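Local coordinates for guanine nucleotide exchange protein (PDB 1XSZ) that probably acts as a guanine nucleotide exchange factor for ADP-ribosylation factors, its Sec7 active site being covered by a C-terminal capping domain, at residues L144-H149 with S255-Y260; L196-T201 with K287-E292; V230-V235 with D241-T246; K219-F224 with G262-T267. All coordinates share one frame; numbering follows the deposited sequence. Where two conformers were deposited one is given.

How the interactions relate
Interactions 1 and 4 are buried, interaction 3 is partly buried and interaction 2 lies nearer the surface. Interactions 1 and 2, with centres 11 Å apart, both place elements of the cap against Sec7 helix 131-149 or the chain that follows the Sec7 helices; they meet where Leu289 packs on Phe257 and Trp288 on Thr146. Interactions 3 and 4, centres 9 Å apart, lie within the cap and use the neighbouring strands 243-248 and 260-268, with Phe224 touching both. The chemistry differs accordingly: interaction 4 is purely apolar, interaction 2 aromatic and aliphatic, interaction 1 is joined by one water, and interaction 3, on an outermost strand, combines apolar contacts with waters.

Interaction 1. Residues L144-H149 with S255-Y260; sequences LNTDLH and SFFTGY
Thr146 meets Phe256 and Phe257 where two helices approach across the Sec7-cap interface, helix 131-149 on the Sec7 side and helix 252-258 on the cap side. The sequence of 144-149 matches the second signature motif of Sec7 domains, which in relatives lines the Arf-binding groove, so the contact is consistent with a cap seated over the active site. The nearest CA atoms, those of Thr146 and Phe257, are 7.7 Å apart, and the two segments bury 144 Å² in all. Thr146 OG1 lies at the edge of the Phe257 ring, near its plane, equidistant from Phe257 CD1 and CE1 at 4.0 Å. Phe256 comes in obliquely, its CE1 4.3 Å from Thr146 CB.

No direct hydrogen bond crosses the gap; one water does the bridging. It donates to Thr146 OG1 at 2.8 Å and to Phe257 O at 3.0 Å, tying a hydroxyl of one helix to a main-chain carbonyl near the end of the other. A chi1 of -70° holds that hydroxyl beside the backbone N of Thr146, with the methyl on the far side from N.

Further out, Phe256 stacks on Phe285, Phe257 rests on Leu289, and Trp288 touches Thr146. The cap helix stops at Gly259, whose phi of 86° leaves the helical region while its N still bonds to Ser255 O. Just before it, Thr258 forms an ST turn, its OG1 also bonded to Leu254 O: Tyr260 N donates to Thr258 OG1 at 3.2 Å, with an N-H...O angle of 140°.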
loop_
_atom_site.group_PDB
_atom_site.type_symbol
_atom_site.label_atom_id
_atom_site.label_comp_id
_atom_site.label_asym_id
_atom_site.label_seq_id
_atom_site.Cartn_x
_atom_site.Cartn_y
_atom_site.Cartn_z
ATOM N N LEU A 144 2.401 15.087 -10.702
ATOM C CA LEU A 144 2.840 16.453 -10.951
ATOM C C LEU A 144 3.554 17.038 -9.730
ATOM O O LEU A 144 4.507 17.807 -9.867
ATOM C CB LEU A 144 1.638 17.322 -11.351
ATOM C CG LEU A 144 1.937 18.763 -11.756
ATOM C CD1 LEU A 144 2.911 18.786 -12.929
ATOM C CD2 LEU A 144 0.634 19.448 -12.144
ATOM N N ASN A 145 3.088 16.679 -8.536
ATOM C CA ASN A 145 3.725 17.154 -7.309
ATOM C C ASN A 145 5.201 16.720 -7.292
ATOM O O ASN A 145 6.083 17.515 -6.984
ATOM C CB ASN A 145 2.968 16.600 -6.097
ATOM C CG ASN A 145 3.609 16.976 -4.779
ATOM O OD1 ASN A 145 4.194 16.126 -4.092
ATOM N ND2 ASN A 145 3.507 18.244 -4.414
ATOM N N THR A 146 5.469 15.462 -7.632
ATOM C CA THR A 146 6.851 14.989 -7.668
ATOM C C THR A 146 7.607 15.671 -8.807
ATOM O O THR A 146 8.741 16.119 -8.642
ATOM C CB THR A 146 6.912 13.471 -7.890
ATOM O OG1 THR A 146 6.445 12.801 -6.718
ATOM C CG2 THR A 146 8.345 13.025 -8.194
ATOM N N ASP A 147 6.963 15.755 -9.962
ATOM C CA ASP A 147 7.587 16.363 -11.124
ATOM C C ASP A 147 8.047 17.796 -10.865
ATOM O O ASP A 147 9.162 18.177 -11.233
ATOM C CB ASP A 147 6.605 16.313 -12.296
ATOM C CG ASP A 147 7.247 16.666 -13.612
ATOM O OD1 ASP A 147 7.136 17.827 -14.043
ATOM O OD2 ASP A 147 7.867 15.763 -14.215
ATOM N N LEU A 148 7.202 18.585 -10.208
ATOM C CA LEU A 148 7.520 19.979 -9.943
ATOM C C LEU A 148 8.417 20.241 -8.747
ATOM O O LEU A 148 9.169 21.217 -8.736
ATOM C CB LEU A 148 6.222 20.782 -9.769
ATOM C CG LEU A 148 5.273 20.790 -10.971
ATOM C CD1 LEU A 148 4.084 21.709 -10.690
ATOM C CD2 LEU A 148 6.031 21.259 -12.212
ATOM N N HIS A 149 8.362 19.368 -7.750
ATOM C CA HIS A 149 9.133 19.598 -6.534
ATOM C C HIS A 149 10.368 18.744 -6.276
ATOM O O HIS A 149 11.092 18.981 -5.310
ATOM C CB HIS A 149 8.166 19.571 -5.353
ATOM C CG HIS A 149 7.082 20.594 -5.473
ATOM N ND1 HIS A 149 7.354 21.941 -5.587
ATOM C CD2 HIS A 149 5.737 20.472 -5.572
ATOM C CE1 HIS A 149 6.223 22.603 -5.752
ATOM N NE2 HIS A 149 5.227 21.736 -5.746
ATOM N N SER A 255 4.350 3.099 -11.124
ATOM C CA SER A 255 5.752 2.838 -11.429
ATOM C C SER A 255 6.517 4.164 -11.316
ATOM O O SER A 255 7.616 4.219 -10.768
ATOM C CB SER A 255 5.883 2.269 -12.845
ATOM O OG SER A 255 7.241 2.111 -13.214
ATOM N N PHE A 256 5.916 5.230 -11.832
ATOM C CA PHE A 256 6.499 6.566 -11.796
ATOM C C PHE A 256 6.632 7.049 -10.346
ATOM O O PHE A 256 7.697 7.471 -9.903
ATOM C CB PHE A 256 5.574 7.504 -12.599
ATOM C CG PHE A 256 5.940 8.970 -12.555
ATOM C CD1 PHE A 256 5.709 9.743 -11.417
ATOM C CD2 PHE A 256 6.432 9.599 -13.698
ATOM C CE1 PHE A 256 5.955 11.118 -11.421
ATOM C CE2 PHE A 256 6.681 10.969 -13.715
ATOM C CZ PHE A 256 6.440 11.735 -12.571
ATOM N N PHE A 257 5.538 6.948 -9.607
ATOM C CA PHE A 257 5.491 7.437 -8.238
ATOM C C PHE A 257 6.304 6.663 -7.202
ATOM O O PHE A 257 6.957 7.273 -6.344
ATOM C CB PHE A 257 4.016 7.509 -7.812
ATOM C CG PHE A 257 3.776 8.175 -6.480
ATOM C CD1 PHE A 257 4.235 9.468 -6.229
ATOM C CD2 PHE A 257 3.042 7.520 -5.495
ATOM C CE1 PHE A 257 3.963 10.102 -5.011
ATOM C CE2 PHE A 257 2.766 8.145 -4.277
ATOM C CZ PHE A 257 3.229 9.436 -4.039
ATOM N N THR A 258 6.286 5.334 -7.302
ATOM C CA THR A 258 6.942 4.480 -6.309
ATOM C C THR A 258 8.026 3.523 -6.796
ATOM O O THR A 258 8.714 2.914 -5.974
ATOM C CB THR A 258 5.910 3.580 -5.605
ATOM O OG1 THR A 258 5.460 2.575 -6.525
ATOM C CG2 THR A 258 4.703 4.388 -5.123
ATOM N N GLY A 259 8.156 3.358 -8.108
ATOM C CA GLY A 259 9.140 2.428 -8.649
ATOM C C GLY A 259 8.578 1.017 -8.736
ATOM O O GLY A 259 9.281 0.061 -9.055
ATOM N N TYR A 260 7.286 0.889 -8.465
ATOM C CA TYR A 260 6.584 -0.385 -8.480
ATOM C C TYR A 260 6.736 -1.108 -9.817
ATOM O O TYR A 260 6.555 -0.505 -10.885
ATOM C CB TYR A 260 5.104 -0.119 -8.185
ATOM C CG TYR A 260 4.200 -1.324 -8.063
ATOM C CD1 TYR A 260 4.511 -2.395 -7.218
ATOM C CD2 TYR A 260 2.972 -1.350 -8.731
ATOM C CE1 TYR A 260 3.612 -3.454 -7.042
ATOM C CE2 TYR A 260 2.078 -2.391 -8.561
ATOM C CZ TYR A 260 2.394 -3.440 -7.721
ATOM O OH TYR A 260 1.494 -4.465 -7.567
HETATM O O HOH W 1 7.556 10.234 -6.593
#

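Interaction 2. Residues L196-T201 with K287-E292; sequences LNFVKT and KWLFGE
Phe198 and Leu289 have the nearest CA atoms, 8.5 Å apart, where an irregular chain at 196-201 passes the short helix 287-290. The chain links helix 179-191 of the Sec7 domain to strand 204-208, the first strand of the cap sheet, so this apolar cluster of four side chains joins the connection between the domains to a helix of the cap.

The rings of Phe198 and Phe290 make a tilted T-shaped (edge-to-face) pair, centroids 4.7 Å apart and planes at 60°. The edge belongs to Phe290, whose CB is not aimed at the opposing chain; a chi1 of -57°, with CG beside the backbone N, brings the ring nearer. Its CZ stands 3.5 Å above the Phe198 plane, displaced toward the rim of that ring, and lies 3.6 Å from both Phe198 CZ and Phe198 CE2. Leu289 supplies the aliphatic part through a single methyl: its CD1 is 3.7 Å from Leu196 CD1, the two side chains crossing at about a right angle, and 4.2 Å from Phe198 CE1, which it approaches obliquely. That one carbon therefore bridges two residues of the opposing chain, while no hydrogen bond joins the segments.

Phe257 of helix 252-258 also touches Phe198. Main-chain bonds from Asn197 and Val199 to Leu102 tie the chain to the loop before helix 106-123, the region that in Sec7 domains carries the catalytic glutamate. Leu289 CD2 lies over one face of the Trp288 indole, 3.8 Å above the plane and offset toward the rim.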
loop_
_atom_site.group_PDB
_atom_site.type_symbol
_atom_site.label_atom_id
_atom_site.label_comp_id
_atom_site.label_asym_id
_atom_site.label_seq_id
_atom_site.Cartn_x
_atom_site.Cartn_y
_atom_site.Cartn_z
ATOM N N LEU A 196 3.382 14.682 2.468
ATOM C CA LEU A 196 3.316 13.228 2.369
ATOM C C LEU A 196 4.161 12.568 3.443
ATOM O O LEU A 196 5.383 12.730 3.474
ATOM C CB LEU A 196 3.798 12.781 0.987
ATOM C CG LEU A 196 3.073 13.403 -0.208
ATOM C CD1 LEU A 196 3.798 13.017 -1.494
ATOM C CD2 LEU A 196 1.624 12.945 -0.233
ATOM N N ASN A 197 3.502 11.828 4.324
ATOM C CA ASN A 197 4.183 11.139 5.412
ATOM C C ASN A 197 3.964 9.638 5.249
ATOM O O ASN A 197 2.886 9.127 5.537
ATOM C CB ASN A 197 3.619 11.621 6.753
ATOM C CG ASN A 197 3.724 13.131 6.923
ATOM O OD1 ASN A 197 2.750 13.799 7.277
ATOM N ND2 ASN A 197 4.907 13.673 6.675
ATOM N N PHE A 198 4.988 8.940 4.773
ATOM C CA PHE A 198 4.898 7.498 4.568
ATOM C C PHE A 198 5.428 6.704 5.748
ATOM O O PHE A 198 6.266 7.188 6.512
ATOM C CB PHE A 198 5.694 7.080 3.326
ATOM C CG PHE A 198 5.123 7.589 2.038
ATOM C CD1 PHE A 198 5.555 8.797 1.493
ATOM C CD2 PHE A 198 4.129 6.875 1.379
ATOM C CE1 PHE A 198 5.001 9.281 0.313
ATOM C CE2 PHE A 198 3.568 7.351 0.197
ATOM C CZ PHE A 198 4.006 8.558 -0.336
ATOM N N VAL A 199 4.931 5.480 5.892
ATOM C CA VAL A 199 5.405 4.590 6.948
ATOM C C VAL A 199 6.861 4.271 6.601
ATOM O O VAL A 199 7.232 4.266 5.430
ATOM C CB VAL A 199 4.597 3.267 6.982
ATOM C CG1 VAL A 199 3.139 3.554 7.284
ATOM C CG2 VAL A 199 4.721 2.535 5.647
ATOM N N LYS A 200 7.689 4.010 7.609
ATOM C CA LYS A 200 9.091 3.693 7.344
ATOM C C LYS A 200 9.267 2.218 6.998
ATOM O O LYS A 200 10.225 1.843 6.321
ATOM C CB LYS A 200 9.968 4.060 8.548
ATOM C CG LYS A 200 9.596 3.367 9.845
ATOM C CD LYS A 200 10.513 3.792 10.987
ATOM C CE LYS A 200 10.413 5.289 11.255
ATOM N NZ LYS A 200 11.323 5.719 12.356
ATOM N N THR A 201 8.329 1.390 7.454
ATOM C CA THR A 201 8.369 -0.047 7.190
ATOM C C THR A 201 6.984 -0.554 6.807
ATOM O O THR A 201 5.971 0.039 7.178
ATOM C CB THR A 201 8.842 -0.841 8.428
ATOM O OG1 THR A 201 7.909 -0.656 9.499
ATOM C CG2 THR A 201 10.221 -0.372 8.876
ATOM N N LYS A 287 12.657 8.015 -6.339
ATOM C CA LYS A 287 13.733 8.225 -5.373
ATOM C C LYS A 287 13.488 9.396 -4.437
ATOM O O LYS A 287 13.978 9.411 -3.311
ATOM C CB LYS A 287 15.061 8.457 -6.096
ATOM C CG LYS A 287 15.617 7.246 -6.824
ATOM C CD LYS A 287 16.990 7.556 -7.400
ATOM C CE LYS A 287 17.575 6.360 -8.135
ATOM N NZ LYS A 287 16.782 6.001 -9.343
ATOM N N TRP A 288 12.725 10.375 -4.910
ATOM C CA TRP A 288 12.435 11.570 -4.130
ATOM C C TRP A 288 11.679 11.236 -2.846
ATOM O O TRP A 288 11.863 11.888 -1.809
ATOM C CB TRP A 288 11.616 12.541 -4.989
ATOM C CG TRP A 288 11.400 13.883 -4.371
ATOM C CD1 TRP A 288 12.359 14.736 -3.902
ATOM C CD2 TRP A 288 10.146 14.546 -4.183
ATOM N NE1 TRP A 288 11.777 15.891 -3.435
ATOM C CE2 TRP A 288 10.419 15.799 -3.594
ATOM C CE3 TRP A 288 8.816 14.200 -4.457
ATOM C CZ2 TRP A 288 9.408 16.711 -3.273
ATOM C CZ3 TRP A 288 7.812 15.106 -4.138
ATOM C CH2 TRP A 288 8.116 16.348 -3.551
ATOM N N LEU A 289 10.852 10.200 -2.907
ATOM C CA LEU A 289 10.049 9.802 -1.760
ATOM C C LEU A 289 10.340 8.414 -1.214
ATOM O O LEU A 289 10.067 8.141 -0.045
ATOM C CB LEU A 289 8.561 9.877 -2.121
ATOM C CG LEU A 289 8.023 11.263 -2.477
ATOM C CD1 LEU A 289 6.622 11.148 -3.062
ATOM C CD2 LEU A 289 8.021 12.140 -1.238
ATOM N N PHE A 290 10.897 7.538 -2.044
ATOM C CA PHE A 290 11.144 6.174 -1.607
ATOM C C PHE A 290 12.597 5.706 -1.602
ATOM O O PHE A 290 12.866 4.515 -1.461
ATOM C CB PHE A 290 10.266 5.218 -2.423
ATOM C CG PHE A 290 8.796 5.536 -2.335
ATOM C CD1 PHE A 290 8.191 6.379 -3.263
ATOM C CD2 PHE A 290 8.027 5.040 -1.283
ATOM C CE1 PHE A 290 6.840 6.729 -3.145
ATOM C CE2 PHE A 290 6.679 5.384 -1.156
ATOM C CZ PHE A 290 6.087 6.229 -2.087
ATOM N N GLY A 291 13.529 6.639 -1.748
ATOM C CA GLY A 291 14.937 6.276 -1.709
ATOM C C GLY A 291 15.544 5.750 -2.994
ATOM O O GLY A 291 14.867 5.598 -4.010
ATOM N N GLU A 292 16.834 5.437 -2.930
ATOM C CA GLU A 292 17.578 4.964 -4.092
ATOM C C GLU A 292 17.813 3.459 -4.155
ATOM O O GLU A 292 18.621 2.996 -4.956
ATOM C CB GLU A 292 18.934 5.675 -4.141
ATOM C CG GLU A 292 18.846 7.193 -4.105
ATOM C CD GLU A 292 20.212 7.855 -4.078
ATOM O OE1 GLU A 292 20.993 7.577 -3.142
ATOM O OE2 GLU A 292 20.502 8.654 -4.993
#

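Interaction 3. Residues V230-V235 with D241-T246; sequences VNINTV and DNVKTT
Ile232 packs on Val243 and Thr245, bringing a 3-10 turn, 232-234, against the outermost strand 243-248 of the antiparallel sheet in the cap. Segment 230-235 lies in the loop between helix 216-224 and this strand.

The apolar contacts centre on Ile232. Its CB lies 3.5 Å from Thr245 CG2, and its CG2 lies 3.7 Å from Val243 CG1. With CG1 anti to the backbone N (chi1 -172°), the CG2 methyl sits between N and the carbonyl carbon and meets both strand residues. Phe224 and Ile239 also touch Ile232.

Water-mediated bonds take the place of direct ones, of which there are none. Strand 243-248 uses Lys244 and Thr246 to pair with strand 260-268, whereas Val243 directs its own N and O to waters. One water accepts from Ile232 N at 2.8 Å and donates to Val243 O at 3.1 Å. A second accepts from Val243 N at 3.1 Å. A third donates to Val230 O at 3.0 Å; its 2.5 Å distance to Thr245 OG1 is so short that this second link is uncertain. Solvent thus spans the gap between turn and strand edge, most securely between Ile232 N and Val243 O.

Bonds within 230-235 shape the turn. The side chain of Asn231 appears to form an Asx turn with Asn233 N, although the position of its OD1 is doubtful. More secure is Asn231 O, which accepts twice from Thr234: from the backbone N at the 3-10 spacing and from OG1 at 2.7 Å, with a C=O...O angle of 169°.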
loop_
_atom_site.group_PDB
_atom_site.type_symbol
_atom_site.label_atom_id
_atom_site.label_comp_id
_atom_site.label_asym_id
_atom_site.label_seq_id
_atom_site.Cartn_x
_atom_site.Cartn_y
_atom_site.Cartn_z
ATOM N N VAL A 230 6.525 -19.968 -16.837
ATOM C CA VAL A 230 7.719 -20.309 -16.074
ATOM C C VAL A 230 7.305 -20.610 -14.638
ATOM O O VAL A 230 6.569 -19.835 -14.024
ATOM C CB VAL A 230 8.740 -19.146 -16.074
ATOM C CG1 VAL A 230 9.929 -19.491 -15.191
ATOM C CG2 VAL A 230 9.204 -18.862 -17.495
ATOM N N ASN A 231 7.764 -21.739 -14.107
ATOM C CA ASN A 231 7.427 -22.114 -12.740
ATOM C C ASN A 231 8.237 -21.268 -11.768
ATOM O O ASN A 231 9.447 -21.091 -11.928
ATOM C CB ASN A 231 7.714 -23.599 -12.496
ATOM C CG ASN A 231 7.081 -24.109 -11.211
ATOM O OD1 ASN A 231 7.276 -23.538 -10.136
ATOM N ND2 ASN A 231 6.320 -25.192 -11.317
ATOM N N ILE A 232 7.554 -20.750 -10.758
ATOM C CA ILE A 232 8.176 -19.908 -9.754
ATOM C C ILE A 232 9.297 -20.617 -8.986
ATOM O O ILE A 232 10.161 -19.963 -8.402
ATOM C CB ILE A 232 7.104 -19.388 -8.763
ATOM C CG1 ILE A 232 7.714 -18.344 -7.828
ATOM C CG2 ILE A 232 6.498 -20.549 -7.996
ATOM C CD1 ILE A 232 8.186 -17.099 -8.544
ATOM N N ASN A 233 9.300 -21.947 -8.991
ATOM C CA ASN A 233 10.350 -22.665 -8.275
ATOM C C ASN A 233 11.717 -22.501 -8.938
ATOM O O ASN A 233 12.733 -22.919 -8.385
ATOM C CB ASN A 233 10.009 -24.155 -8.126
ATOM C CG ASN A 233 9.759 -24.832 -9.448
ATOM O OD1 ASN A 233 10.450 -24.575 -10.429
ATOM N ND2 ASN A 233 8.771 -25.721 -9.478
ATOM N N THR A 234 11.745 -21.897 -10.124
ATOM C CA THR A 234 13.010 -21.659 -10.807
ATOM C C THR A 234 13.651 -20.434 -10.157
ATOM O O THR A 234 14.856 -20.216 -10.261
ATOM C CB THR A 234 12.816 -21.392 -12.320
ATOM O OG1 THR A 234 11.951 -20.267 -12.510
ATOM C CG2 THR A 234 12.219 -22.613 -13.003
ATOM N N VAL A 235 12.823 -19.639 -9.483
ATOM C CA VAL A 235 13.296 -18.447 -8.790
ATOM C C VAL A 235 13.554 -18.819 -7.331
ATOM O O VAL A 235 14.566 -18.422 -6.747
ATOM C CB VAL A 235 12.243 -17.310 -8.832
ATOM C CG1 VAL A 235 12.760 -16.097 -8.073
ATOM C CG2 VAL A 235 11.924 -16.936 -10.276
ATOM N N ASP A 241 6.542 -27.871 -5.575
ATOM C CA ASP A 241 6.421 -28.027 -7.017
ATOM C C ASP A 241 4.973 -27.783 -7.427
ATOM O O ASP A 241 4.631 -27.848 -8.607
ATOM C CB ASP A 241 6.839 -29.443 -7.432
ATOM C CG ASP A 241 8.244 -29.799 -6.974
ATOM O OD1 ASP A 241 8.694 -30.928 -7.261
ATOM O OD2 ASP A 241 8.900 -28.953 -6.328
ATOM N N ASN A 242 4.126 -27.495 -6.442
ATOM C CA ASN A 242 2.709 -27.252 -6.691
ATOM C C ASN A 242 2.307 -25.799 -6.458
ATOM O O ASN A 242 1.154 -25.516 -6.132
ATOM C CB ASN A 242 1.858 -28.156 -5.797
ATOM C CG ASN A 242 2.187 -29.624 -5.972
ATOM O OD1 ASN A 242 2.071 -30.171 -7.069
ATOM N ND2 ASN A 242 2.602 -30.271 -4.889
ATOM N N VAL A 243 3.254 -24.883 -6.622
ATOM C CA VAL A 243 2.967 -23.470 -6.425
ATOM C C VAL A 243 2.663 -22.790 -7.752
ATOM O O VAL A 243 3.481 -22.805 -8.674
ATOM C CB VAL A 243 4.149 -22.737 -5.750
ATOM C CG1 VAL A 243 3.814 -21.259 -5.570
ATOM C CG2 VAL A 243 4.448 -23.371 -4.404
ATOM N N LYS A 244 1.474 -22.204 -7.844
ATOM C CA LYS A 244 1.060 -21.504 -9.049
ATOM C C LYS A 244 1.243 -20.014 -8.805
ATOM O O LYS A 244 1.280 -19.567 -7.656
ATOM C CB LYS A 244 -0.408 -21.799 -9.368
ATOM C CG LYS A 244 -1.384 -21.326 -8.302
ATOM C CD LYS A 244 -2.826 -21.483 -8.756
ATOM C CE LYS A 244 -3.790 -20.925 -7.719
ATOM N NZ LYS A 244 -5.206 -21.003 -8.173
ATOM N N THR A 245 1.355 -19.248 -9.881
ATOM C CA THR A 245 1.543 -17.811 -9.756
ATOM C C THR A 245 0.745 -16.996 -10.755
ATOM O O THR A 245 0.419 -17.461 -11.849
ATOM C CB THR A 245 3.020 -17.421 -9.941
ATOM O OG1 THR A 245 3.490 -17.910 -11.206
ATOM C CG2 THR A 245 3.872 -17.994 -8.828
ATOM N N THR A 246 0.430 -15.773 -10.348
ATOM C CA THR A 246 -0.268 -14.809 -11.182
ATOM C C THR A 246 0.517 -13.533 -10.935
ATOM O O THR A 246 1.041 -13.326 -9.837
ATOM C CB THR A 246 -1.746 -14.603 -10.763
ATOM O OG1 THR A 246 -1.816 -14.190 -9.394
ATOM C CG2 THR A 246 -2.537 -15.889 -10.948
HETATM O O HOH W 2 3.822 -19.776 -12.890
HETATM O O HOH W 3 6.143 -24.785 -7.812
HETATM O O HOH W 4 4.739 -20.890 -10.697
#

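Interaction 4. Residues K219-F224 with G262-T267; sequences KKLDSF and GTITLT
Ile264, with 68 Å² covered, meets Phe224 (32 Å²) and Leu221 (20 Å²), residues one helical turn apart on helix 216-224. The contact is purely apolar and lies in the core where this helix rests on the antiparallel sheet of the cap; the nearest CA atoms, those of Phe224 and Ile264, are 9.0 Å apart. Long side chains close that distance. Ile264 has CG1 beside its backbone N (chi1 -57°) and an extended chi2 of 168°, which carries CD1 up to the helix. There CD1 stands 3.4 Å from Leu221 CD1, tighter than ordinary van der Waals contact, and 3.7 Å from Phe224 CD1, reaching that ring obliquely. The other branch, Ile264 CG2, adds a looser approach of 4.1 Å to Phe224 CE1. One isoleucine thus touches both residues of the helix.

Asp222, on the same helix, forms a salt bridge with Lys261, just ahead of 262-267. Strand 260-268 runs between strands 243-248 and 274-280, and the backbone of Ile264 is hydrogen-bonded to Ile277. Phe224 extends over the first neighbour to touch Thr245, while Leu221 reaches Val279 on the second, so helix 216-224 spans three adjacent strands.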
loop_
_atom_site.group_PDB
_atom_site.type_symbol
_atom_site.label_atom_id
_atom_site.label_comp_id
_atom_site.label_asym_id
_atom_site.label_seq_id
_atom_site.Cartn_x
_atom_site.Cartn_y
_atom_site.Cartn_z
ATOM N N LYS A 219 17.543 -11.000 -9.342
ATOM C CA LYS A 219 17.584 -10.941 -10.799
ATOM C C LYS A 219 16.562 -11.877 -11.430
ATOM O O LYS A 219 15.860 -11.499 -12.366
ATOM C CB LYS A 219 18.987 -11.287 -11.302
ATOM C CG LYS A 219 20.030 -10.235 -10.981
ATOM C CD LYS A 219 21.407 -10.675 -11.445
ATOM C CE LYS A 219 22.443 -9.593 -11.212
ATOM N NZ LYS A 219 22.149 -8.378 -12.019
ATOM N N LYS A 220 16.478 -13.103 -10.920
ATOM C CA LYS A 220 15.520 -14.067 -11.452
ATOM C C LYS A 220 14.092 -13.603 -11.181
ATOM O O LYS A 220 13.196 -13.775 -12.009
ATOM C CB LYS A 220 15.739 -15.447 -10.828
ATOM C CG LYS A 220 17.027 -16.134 -11.264
ATOM C CD LYS A 220 17.151 -17.510 -10.627
ATOM C CE LYS A 220 18.388 -18.247 -11.126
ATOM N NZ LYS A 220 19.643 -17.511 -10.812
ATOM N N LEU A 221 13.886 -13.008 -10.011
ATOM C CA LEU A 221 12.569 -12.516 -9.632
ATOM C C LEU A 221 12.145 -11.370 -10.545
ATOM O O LEU A 221 11.007 -11.314 -11.012
ATOM C CB LEU A 221 12.596 -12.029 -8.184
ATOM C CG LEU A 221 11.300 -11.420 -7.653
ATOM C CD1 LEU A 221 10.193 -12.454 -7.674
ATOM C CD2 LEU A 221 11.530 -10.918 -6.236
ATOM N N ASP A 222 13.078 -10.459 -10.792
ATOM C CA ASP A 222 12.818 -9.306 -11.639
ATOM C C ASP A 222 12.418 -9.760 -13.043
ATOM O O ASP A 222 11.453 -9.251 -13.618
ATOM C CB ASP A 222 14.066 -8.416 -11.677
ATOM C CG ASP A 222 13.815 -7.083 -12.348
ATOM O OD1 ASP A 222 12.663 -6.604 -12.312
ATOM O OD2 ASP A 222 14.777 -6.508 -12.898
ATOM N N SER A 223 13.156 -10.727 -13.582
ATOM C CA SER A 223 12.876 -11.249 -14.915
ATOM C C SER A 223 11.543 -11.987 -14.961
ATOM O O SER A 223 10.820 -11.924 -15.956
ATOM C CB SER A 223 13.999 -12.194 -15.353
ATOM O OG SER A 223 13.729 -12.749 -16.628
ATOM N N PHE A 224 11.219 -12.683 -13.876
ATOM C CA PHE A 224 9.978 -13.439 -13.788
ATOM C C PHE A 224 8.740 -12.571 -14.004
ATOM O O PHE A 224 7.718 -13.048 -14.490
ATOM C CB PHE A 224 9.902 -14.147 -12.431
ATOM C CG PHE A 224 8.752 -15.102 -12.305
ATOM C CD1 PHE A 224 7.502 -14.664 -11.880
ATOM C CD2 PHE A 224 8.915 -16.448 -12.626
ATOM C CE1 PHE A 224 6.434 -15.548 -11.774
ATOM C CE2 PHE A 224 7.854 -17.338 -12.524
ATOM C CZ PHE A 224 6.611 -16.893 -12.098
ATOM N N GLY A 262 5.328 -4.414 -9.970
ATOM C CA GLY A 262 4.313 -5.450 -9.925
ATOM C C GLY A 262 4.335 -6.340 -8.696
ATOM O O GLY A 262 5.278 -6.299 -7.892
ATOM N N THR A 263 3.284 -7.140 -8.551
ATOM C CA THR A 263 3.143 -8.072 -7.441
ATOM C C THR A 263 2.884 -9.477 -7.972
ATOM O O THR A 263 2.034 -9.677 -8.843
ATOM C CB THR A 263 1.968 -7.687 -6.526
ATOM O OG1 THR A 263 2.202 -6.388 -5.978
ATOM C CG2 THR A 263 1.816 -8.694 -5.391
ATOM N N ILE A 264 3.629 -10.440 -7.451
ATOM C CA ILE A 264 3.467 -11.833 -7.843
ATOM C C ILE A 264 2.744 -12.519 -6.697
ATOM O O ILE A 264 3.132 -12.369 -5.537
ATOM C CB ILE A 264 4.832 -12.524 -8.039
ATOM C CG1 ILE A 264 5.659 -11.764 -9.074
ATOM C CG2 ILE A 264 4.624 -13.982 -8.460
ATOM C CD1 ILE A 264 7.110 -12.185 -9.129
ATOM N N THR A 265 1.682 -13.251 -7.007
ATOM C CA THR A 265 0.950 -13.969 -5.976
ATOM C C THR A 265 1.221 -15.459 -6.134
ATOM O O THR A 265 0.976 -16.040 -7.196
ATOM C CB THR A 265 -0.569 -13.713 -6.056
ATOM O OG1 THR A 265 -0.825 -12.317 -5.852
ATOM C CG2 THR A 265 -1.301 -14.508 -4.984
ATOM N N LEU A 266 1.760 -16.061 -5.080
ATOM C CA LEU A 266 2.071 -17.488 -5.070
ATOM C C LEU A 266 0.987 -18.235 -4.315
ATOM O O LEU A 266 0.624 -17.862 -3.201
ATOM C CB LEU A 266 3.413 -17.747 -4.383
ATOM C CG LEU A 266 4.695 -17.303 -5.084
ATOM C CD1 LEU A 266 4.733 -15.793 -5.224
ATOM C CD2 LEU A 266 5.885 -17.788 -4.284
ATOM N N THR A 267 0.472 -19.297 -4.919
ATOM C CA THR A 267 -0.561 -20.092 -4.277
ATOM C C THR A 267 -0.236 -21.569 -4.433
ATOM O O THR A 267 -0.016 -22.046 -5.546
ATOM C CB THR A 267 -1.949 -19.831 -4.901
ATOM O OG1 THR A 267 -2.246 -18.431 -4.849
ATOM C CG2 THR A 267 -3.020 -20.595 -4.140
#